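Local coordinates for protein laminin subunit ALPHA-1 (Mus musculus, PDB 2JD4) that forms part of the basement-membrane protein laminin-111 and, through its LG4-5 domain pair, probably helps anchor it to cell surfaces, at residues G249-D254 / L258-N263; A167-I172 / L179-P184; S361-R366 / F374-P379. The protein carries 4 engineered substitutions. All blocks are in the same frame, centred on the assembly; numbering follows the deposited sequence.

Interaction 1: residues G249-D254 / L258-N263; sequences GLEIVD and LFHVNN
His260 NE2 donates to Glu251 OE2 across the two strands at 2.9 Å. The carboxylate oxygen lies in the plane of the imidazole, at its edge. The NE2 donor meets OE2 from above the carboxylate plane, and the two planes stand 76° apart. Glu251 reaches the ring with CG lodged between its backbone N and carbonyl carbon (chi1 42°) and the chain extended beyond. On the same face, Leu258 CD1 packs on Val253 CG2 at 4.2 Å. On the other face, Leu250 CD1 meets Phe259 CD1 at 3.8 Å, while Gly249 O sits at the edge of the phenyl ring. These contacts join the two strands of the beta hairpin 247-253 and 256-262, antiparallel neighbours in a laminin G domain. Gly249 and His260 form a hydrogen-bonded pair with both bonds made. Glu251 and Leu258 form the next such pair; Leu258 N to Glu251 O is 2.9 Å and nearly straight, at 172°. Second-shell residues fix the polar pair. Ser339 OG also bonds Glu251 OE2, and the backbone N of Ser340 donates to Glu251 OE1. Thr269 OG1 holds His260 ND1, so both ring nitrogens are engaged. Behind Leu250 and Phe259 lies Ala290 of strand 286-293.

Interaction 2: residues A167-I172 / L179-P184; sequences ACIGEI and LDKDRP
Lys181 lays its aliphatic chain across the CG2 methyl of Ile172, with Lys181 CD 4.1 Å from Ile172 CG2. The two side chains cross at about a right angle. The lysine bends about its CG-CD bond (chi3 67°), which turns the amine to the backbone of strand 167-174. There Lys181 NZ donates to Gly170 O at 2.7 Å, approaching from above the carbonyl plane. Ile169 O lies 2.8 Å from Lys181 NZ. The lysine thus ties the loop after strand 177-178 to strand 167-174 within the first laminin G domain. With an alanine here, Gly170 O would probably lose this donor and a gap would open beside Ile172 CG2. The backbones join directly where Leu179 N donates to Ile172 O at 3.0 Å, an almost straight bond of 171°. This continues the antiparallel pairing of strands 167-174 and 177-178. Two waters bridge the more exposed side through Glu171 OE1. One also bonds Ile172 N and Leu179 O; the other accepts from Lys181 N. Asp180 to Arg183 then form a type I turn. Leu146 and Leu32 pack on Lys181. A buried amine is thus answered by backbone carbonyl oxygen. Glu171 OE1, 5.8 Å from Lys181 NZ, is likely to ease its charge only at a distance.

Interaction 3: residues S361-R366 / F374-P379; sequences SLDLSR and FPHSCP
Asp363 and His376 make the polar link between the segments. His376 NE2 donates to Asp363 OD1 at 2.8 Å, with an angle of 152° at the hydrogen. The donor comes to the syn side of OD1, somewhat out of the carboxylate plane. The acceptor lies near the imidazole plane, at the ring edge, and the two flat groups are turned 57° apart. Asp363 holds CG anti to its backbone N (chi1 179°), which directs OD1 to this meeting point. The same oxygen takes two hydrogen bonds from within its own segment. Ser365 N donates to Asp363 OD1 at 3.1 Å, and Ser365 OG donates to Asp363 OD1 at 2.7 Å. Three donors therefore grip OD1, and they probably favour a charged carboxylate. Apolar packing lies beside this polar group. Pro375 CB touches Leu364 CB at 3.8 Å, and the proline ring also rests against the Ser365 backbone. Leu364 continues inward onto Phe203 and Leu211. Beyond the contact, Thr201 OG1 bonds His376 N, and Cys378 is tied to Cys347 by a disulfide. In motif terms, Asp363 OD1 and Ser365 N close an Asx turn leading into the 3-10 segment 364-366. The Asx turn faces the type II beta turn Phe374-Ser377, which follows strand 369-374 of the second laminin G module.

In the fold
The three contacts are strung along a two-domain chain in the order interaction 2, interaction 1, interaction 3. Interaction 2 belongs to the first laminin G domain, at the strand 167-174 that pairs with strand 44-53. Interactions 1 and 3 belong to the second. Interaction 1 lies far out on the hairpin of strands 247-253 and 256-262. The centre of interaction 3 lies about 3 Å from the centre of the chain, beside strand 369-374. Centres of interactions 1 and 2 are about 43 Å apart, on opposite sides of that centre. Interaction 3 lies between them; the nearest atoms of interactions 2 and 3 are about 6 Å apart, without touching. Asp363 and Arg366 also touch Gln28, so interaction 3 borders the first domain.

Interaction 1: residues G249-D254 / L258-N263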
# COMPACT_ATOMS: atom_id res chain seq x y z
N GLY A 249 -22.82 -1.77 -3.18
CA GLY A 249 -22.23 -0.94 -2.15
C GLY A 249 -22.05 -1.65 -0.82
O GLY A 249 -22.80 -2.56 -0.49
N LEU A 250 -21.03 -1.23 -0.06
CA LEU A 250 -20.72 -1.80 1.25
C LEU A 250 -20.50 -0.59 2.17
O LEU A 250 -19.67 0.27 1.86
CB LEU A 250 -19.45 -2.64 1.17
CG LEU A 250 -19.24 -3.76 2.18
CD1 LEU A 250 -20.31 -4.83 2.00
CD2 LEU A 250 -17.85 -4.38 1.98
N GLU A 251 -21.23 -0.52 3.27
CA GLU A 251 -21.11 0.61 4.19
C GLU A 251 -21.47 0.27 5.63
O GLU A 251 -22.15 -0.72 5.90
CB GLU A 251 -22.01 1.76 3.71
CG GLU A 251 -23.37 1.29 3.22
CD GLU A 251 -24.35 2.42 2.89
OE1 GLU A 251 -23.91 3.53 2.52
OE2 GLU A 251 -25.57 2.18 2.99
N ILE A 252 -21.00 1.11 6.55
CA ILE A 252 -21.28 0.96 7.97
C ILE A 252 -22.21 2.12 8.34
O ILE A 252 -21.84 3.28 8.20
CB ILE A 252 -19.98 1.08 8.82
CG1 ILE A 252 -18.99 -0.03 8.43
CG2 ILE A 252 -20.32 0.98 10.29
CD1 ILE A 252 -17.70 0.00 9.24
N VAL A 253 -23.42 1.79 8.78
CA VAL A 253 -24.39 2.81 9.17
C VAL A 253 -24.95 2.48 10.55
O VAL A 253 -25.59 1.45 10.74
CB VAL A 253 -25.56 2.88 8.16
CG1 VAL A 253 -26.60 3.90 8.62
CG2 VAL A 253 -25.02 3.26 6.78
N ASP A 254 -24.68 3.35 11.52
CA ASP A 254 -25.14 3.18 12.89
C ASP A 254 -24.70 1.87 13.53
O ASP A 254 -25.48 1.20 14.21
CB ASP A 254 -26.67 3.29 12.95
CG ASP A 254 -27.17 4.65 12.50
OD1 ASP A 254 -26.64 5.67 12.99
OD2 ASP A 254 -28.09 4.69 11.66
N LEU A 258 -23.95 -2.94 5.93
CA LEU A 258 -24.94 -3.15 4.88
C LEU A 258 -24.26 -3.44 3.54
O LEU A 258 -23.28 -2.79 3.17
CB LEU A 258 -25.83 -1.92 4.72
CG LEU A 258 -26.45 -1.32 5.99
CD1 LEU A 258 -27.30 -0.11 5.62
CD2 LEU A 258 -27.29 -2.37 6.70
N PHE A 259 -24.80 -4.42 2.83
CA PHE A 259 -24.31 -4.83 1.52
C PHE A 259 -25.49 -4.70 0.57
O PHE A 259 -26.41 -5.52 0.60
CB PHE A 259 -23.81 -6.28 1.60
CG PHE A 259 -23.35 -6.85 0.28
CD1 PHE A 259 -22.71 -6.06 -0.66
CD2 PHE A 259 -23.50 -8.21 0.02
CE1 PHE A 259 -22.22 -6.61 -1.84
CE2 PHE A 259 -23.02 -8.78 -1.16
CZ PHE A 259 -22.38 -7.98 -2.10
N HIS A 260 -25.48 -3.65 -0.26
CA HIS A 260 -26.56 -3.40 -1.22
C HIS A 260 -26.16 -3.84 -2.62
O HIS A 260 -25.01 -3.72 -3.02
CB HIS A 260 -26.89 -1.91 -1.30
CG HIS A 260 -27.14 -1.26 0.02
ND1 HIS A 260 -28.24 -1.54 0.79
CD2 HIS A 260 -26.43 -0.32 0.70
CE1 HIS A 260 -28.21 -0.81 1.89
NE2 HIS A 260 -27.12 -0.06 1.86
N VAL A 261 -27.14 -4.33 -3.37
CA VAL A 261 -26.90 -4.76 -4.73
C VAL A 261 -28.13 -4.43 -5.58
O VAL A 261 -29.26 -4.59 -5.12
CB VAL A 261 -26.63 -6.28 -4.80
CG1 VAL A 261 -26.68 -6.77 -6.23
CG2 VAL A 261 -25.26 -6.58 -4.20
N ASN A 262 -27.91 -3.96 -6.80
CA ASN A 262 -29.01 -3.65 -7.70
C ASN A 262 -28.67 -4.11 -9.10
O ASN A 262 -27.77 -3.57 -9.75
CB ASN A 262 -29.31 -2.15 -7.72
CG ASN A 262 -30.63 -1.83 -8.40
OD1 ASN A 262 -30.92 -2.35 -9.48
ND2 ASN A 262 -31.43 -0.97 -7.79
N ASN A 263 -29.40 -5.12 -9.57
CA ASN A 263 -29.18 -5.69 -10.90
C ASN A 263 -30.12 -5.10 -11.94
O ASN A 263 -30.31 -5.66 -13.03
CB ASN A 263 -29.35 -7.21 -10.84
CG ASN A 263 -28.41 -7.86 -9.83
OD1 ASN A 263 -27.20 -7.66 -9.89
ND2 ASN A 263 -28.97 -8.63 -8.91

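Interaction 2: residues A167-I172 / L179-P184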
# COMPACT_ATOMS: atom_id res chain seq x y z
N ALA A 167 7.10 1.70 2.93
CA ALA A 167 7.88 1.56 4.15
C ALA A 167 8.44 2.89 4.63
O ALA A 167 8.46 3.87 3.88
CB ALA A 167 9.05 0.59 3.91
N CYS A 168 8.89 2.90 5.87
CA CYS A 168 9.50 4.07 6.48
C CYS A 168 11.00 3.86 6.40
O CYS A 168 11.50 2.77 6.71
CB CYS A 168 9.10 4.19 7.95
SG CYS A 168 9.81 5.66 8.76
N ILE A 169 11.73 4.88 5.97
CA ILE A 169 13.18 4.77 5.86
C ILE A 169 13.84 5.88 6.68
O ILE A 169 13.46 7.04 6.57
CB ILE A 169 13.64 4.87 4.40
CG1 ILE A 169 13.02 3.74 3.57
CG2 ILE A 169 15.16 4.75 4.33
CD1 ILE A 169 13.40 3.77 2.09
N GLY A 170 14.81 5.50 7.50
CA GLY A 170 15.50 6.48 8.31
C GLY A 170 16.67 7.06 7.55
O GLY A 170 16.58 7.35 6.36
N GLU A 171 17.80 7.21 8.24
CA GLU A 171 18.99 7.77 7.64
C GLU A 171 19.65 6.76 6.69
O GLU A 171 19.50 5.56 6.84
CB GLU A 171 19.99 8.18 8.73
CG GLU A 171 19.46 9.19 9.75
CD GLU A 171 18.92 10.46 9.12
OE1 GLU A 171 19.45 10.88 8.07
OE2 GLU A 171 17.97 11.05 9.67
N ILE A 172 20.39 7.28 5.71
CA ILE A 172 21.09 6.43 4.75
C ILE A 172 22.50 6.95 4.50
O ILE A 172 22.73 8.16 4.40
CB ILE A 172 20.30 6.34 3.41
CG1 ILE A 172 21.11 5.56 2.37
CG2 ILE A 172 19.95 7.74 2.91
CD1 ILE A 172 20.40 5.36 1.03
N LEU A 179 23.80 10.87 3.92
CA LEU A 179 23.16 11.77 2.96
C LEU A 179 22.16 12.69 3.66
O LEU A 179 21.47 12.28 4.60
CB LEU A 179 22.46 10.96 1.87
CG LEU A 179 23.18 10.72 0.53
CD1 LEU A 179 24.65 10.45 0.74
CD2 LEU A 179 22.51 9.55 -0.21
N ASP A 180 22.07 13.94 3.22
CA ASP A 180 21.12 14.86 3.84
C ASP A 180 19.77 14.68 3.17
O ASP A 180 19.51 15.28 2.14
CB ASP A 180 21.58 16.31 3.69
CG ASP A 180 20.95 17.23 4.73
OD1 ASP A 180 19.75 17.06 5.04
OD2 ASP A 180 21.66 18.13 5.23
N LYS A 181 18.91 13.85 3.76
CA LYS A 181 17.59 13.60 3.18
C LYS A 181 16.69 14.81 3.26
O LYS A 181 15.66 14.86 2.59
CB LYS A 181 16.91 12.43 3.90
CG LYS A 181 17.65 11.11 3.78
CD LYS A 181 16.99 10.06 4.65
CE LYS A 181 15.62 9.70 4.13
NZ LYS A 181 14.82 9.00 5.18
N ASP A 182 17.09 15.79 4.07
CA ASP A 182 16.32 17.02 4.24
C ASP A 182 16.52 17.99 3.09
O ASP A 182 15.78 18.96 2.97
CB ASP A 182 16.71 17.71 5.55
CG ASP A 182 16.36 16.89 6.77
OD1 ASP A 182 15.17 16.53 6.91
OD2 ASP A 182 17.27 16.62 7.58
N ARG A 183 17.52 17.73 2.25
CA ARG A 183 17.79 18.60 1.11
C ARG A 183 17.79 17.87 -0.24
O ARG A 183 18.79 17.86 -0.96
CB ARG A 183 19.12 19.32 1.32
CG ARG A 183 19.10 20.25 2.52
CD ARG A 183 20.21 21.27 2.48
NE ARG A 183 21.53 20.67 2.61
CZ ARG A 183 22.66 21.36 2.64
NH1 ARG A 183 22.63 22.69 2.55
NH2 ARG A 183 23.83 20.74 2.76
N PRO A 184 16.65 17.26 -0.59
CA PRO A 184 16.52 16.53 -1.86
C PRO A 184 16.48 17.45 -3.08
O PRO A 184 16.07 18.60 -2.97
CB PRO A 184 15.22 15.76 -1.67
CG PRO A 184 14.40 16.70 -0.84
CD PRO A 184 15.40 17.17 0.19
O HOH W 1 20.39 10.06 5.64
O HOH W 2 19.08 13.56 6.71

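Interaction 3: residues S361-R366 / F374-P379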
# COMPACT_ATOMS: atom_id res chain seq x y z
N SER A 361 -6.07 -8.80 -5.28
CA SER A 361 -5.99 -7.84 -4.18
C SER A 361 -5.76 -6.42 -4.69
O SER A 361 -4.91 -6.19 -5.55
CB SER A 361 -4.89 -8.25 -3.20
OG SER A 361 -3.68 -8.55 -3.86
N LEU A 362 -6.53 -5.48 -4.16
CA LEU A 362 -6.45 -4.09 -4.56
C LEU A 362 -5.38 -3.32 -3.80
O LEU A 362 -5.37 -3.30 -2.57
CB LEU A 362 -7.81 -3.41 -4.34
CG LEU A 362 -9.03 -4.14 -4.89
CD1 LEU A 362 -10.27 -3.32 -4.60
CD2 LEU A 362 -8.88 -4.39 -6.39
N ASP A 363 -4.49 -2.68 -4.54
CA ASP A 363 -3.40 -1.91 -3.96
C ASP A 363 -3.79 -0.43 -4.00
O ASP A 363 -3.76 0.19 -5.05
CB ASP A 363 -2.12 -2.14 -4.77
CG ASP A 363 -0.93 -1.35 -4.24
OD1 ASP A 363 -1.05 -0.69 -3.19
OD2 ASP A 363 0.13 -1.41 -4.89
N LEU A 364 -4.16 0.11 -2.85
CA LEU A 364 -4.58 1.51 -2.77
C LEU A 364 -3.52 2.53 -3.20
O LEU A 364 -3.84 3.68 -3.47
CB LEU A 364 -5.07 1.81 -1.35
CG LEU A 364 -6.29 0.99 -0.91
CD1 LEU A 364 -6.57 1.22 0.56
CD2 LEU A 364 -7.50 1.39 -1.73
N SER A 365 -2.25 2.12 -3.27
CA SER A 365 -1.22 3.06 -3.69
C SER A 365 -1.36 3.38 -5.19
O SER A 365 -0.73 4.31 -5.69
CB SER A 365 0.18 2.50 -3.40
OG SER A 365 0.43 1.33 -4.16
N ARG A 366 -2.19 2.61 -5.88
CA ARG A 366 -2.41 2.78 -7.32
C ARG A 366 -3.63 3.64 -7.64
O ARG A 366 -3.99 3.78 -8.81
CB ARG A 366 -2.59 1.42 -7.99
CG ARG A 366 -1.47 0.43 -7.74
CD ARG A 366 -1.81 -0.92 -8.35
NE ARG A 366 -2.03 -0.82 -9.79
CZ ARG A 366 -2.57 -1.78 -10.54
NH1 ARG A 366 -2.97 -2.92 -9.98
NH2 ARG A 366 -2.73 -1.59 -11.84
N PHE A 374 -4.12 7.38 3.19
CA PHE A 374 -2.68 7.15 3.21
C PHE A 374 -2.36 5.65 3.09
O PHE A 374 -2.10 4.98 4.08
CB PHE A 374 -2.12 7.75 4.51
CG PHE A 374 -2.57 9.17 4.75
CD1 PHE A 374 -3.82 9.44 5.29
CD2 PHE A 374 -1.76 10.24 4.40
CE1 PHE A 374 -4.27 10.75 5.47
CE2 PHE A 374 -2.19 11.56 4.56
CZ PHE A 374 -3.45 11.81 5.10
N PRO A 375 -2.37 5.13 1.86
CA PRO A 375 -2.10 3.72 1.60
C PRO A 375 -0.88 3.11 2.27
O PRO A 375 0.23 3.64 2.17
CB PRO A 375 -2.04 3.63 0.07
CG PRO A 375 -1.75 5.00 -0.36
CD PRO A 375 -2.50 5.88 0.59
N HIS A 376 -1.13 2.00 2.97
CA HIS A 376 -0.10 1.23 3.66
C HIS A 376 0.44 1.83 4.95
O HIS A 376 1.26 1.21 5.62
CB HIS A 376 1.05 0.92 2.68
CG HIS A 376 0.61 0.22 1.43
ND1 HIS A 376 0.04 -1.03 1.44
CD2 HIS A 376 0.65 0.61 0.13
CE1 HIS A 376 -0.27 -1.38 0.20
NE2 HIS A 376 0.10 -0.41 -0.61
N SER A 377 -0.02 3.03 5.29
CA SER A 377 0.42 3.68 6.53
C SER A 377 -0.77 3.79 7.49
O SER A 377 -1.70 4.56 7.23
CB SER A 377 1.00 5.06 6.22
OG SER A 377 1.50 5.68 7.40
N CYS A 378 -0.75 3.00 8.56
CA CYS A 378 -1.81 2.99 9.58
C CYS A 378 -1.17 3.13 10.96
O CYS A 378 -0.26 2.37 11.32
CB CYS A 378 -2.62 1.68 9.49
SG CYS A 378 -3.88 1.46 10.79
N PRO A 379 -1.63 4.12 11.76
CA PRO A 379 -1.11 4.40 13.10
C PRO A 379 -1.53 3.47 14.23
O PRO A 379 -2.50 2.73 14.11
CB PRO A 379 -1.60 5.82 13.35
CG PRO A 379 -2.97 5.77 12.76
CD PRO A 379 -2.74 5.03 11.43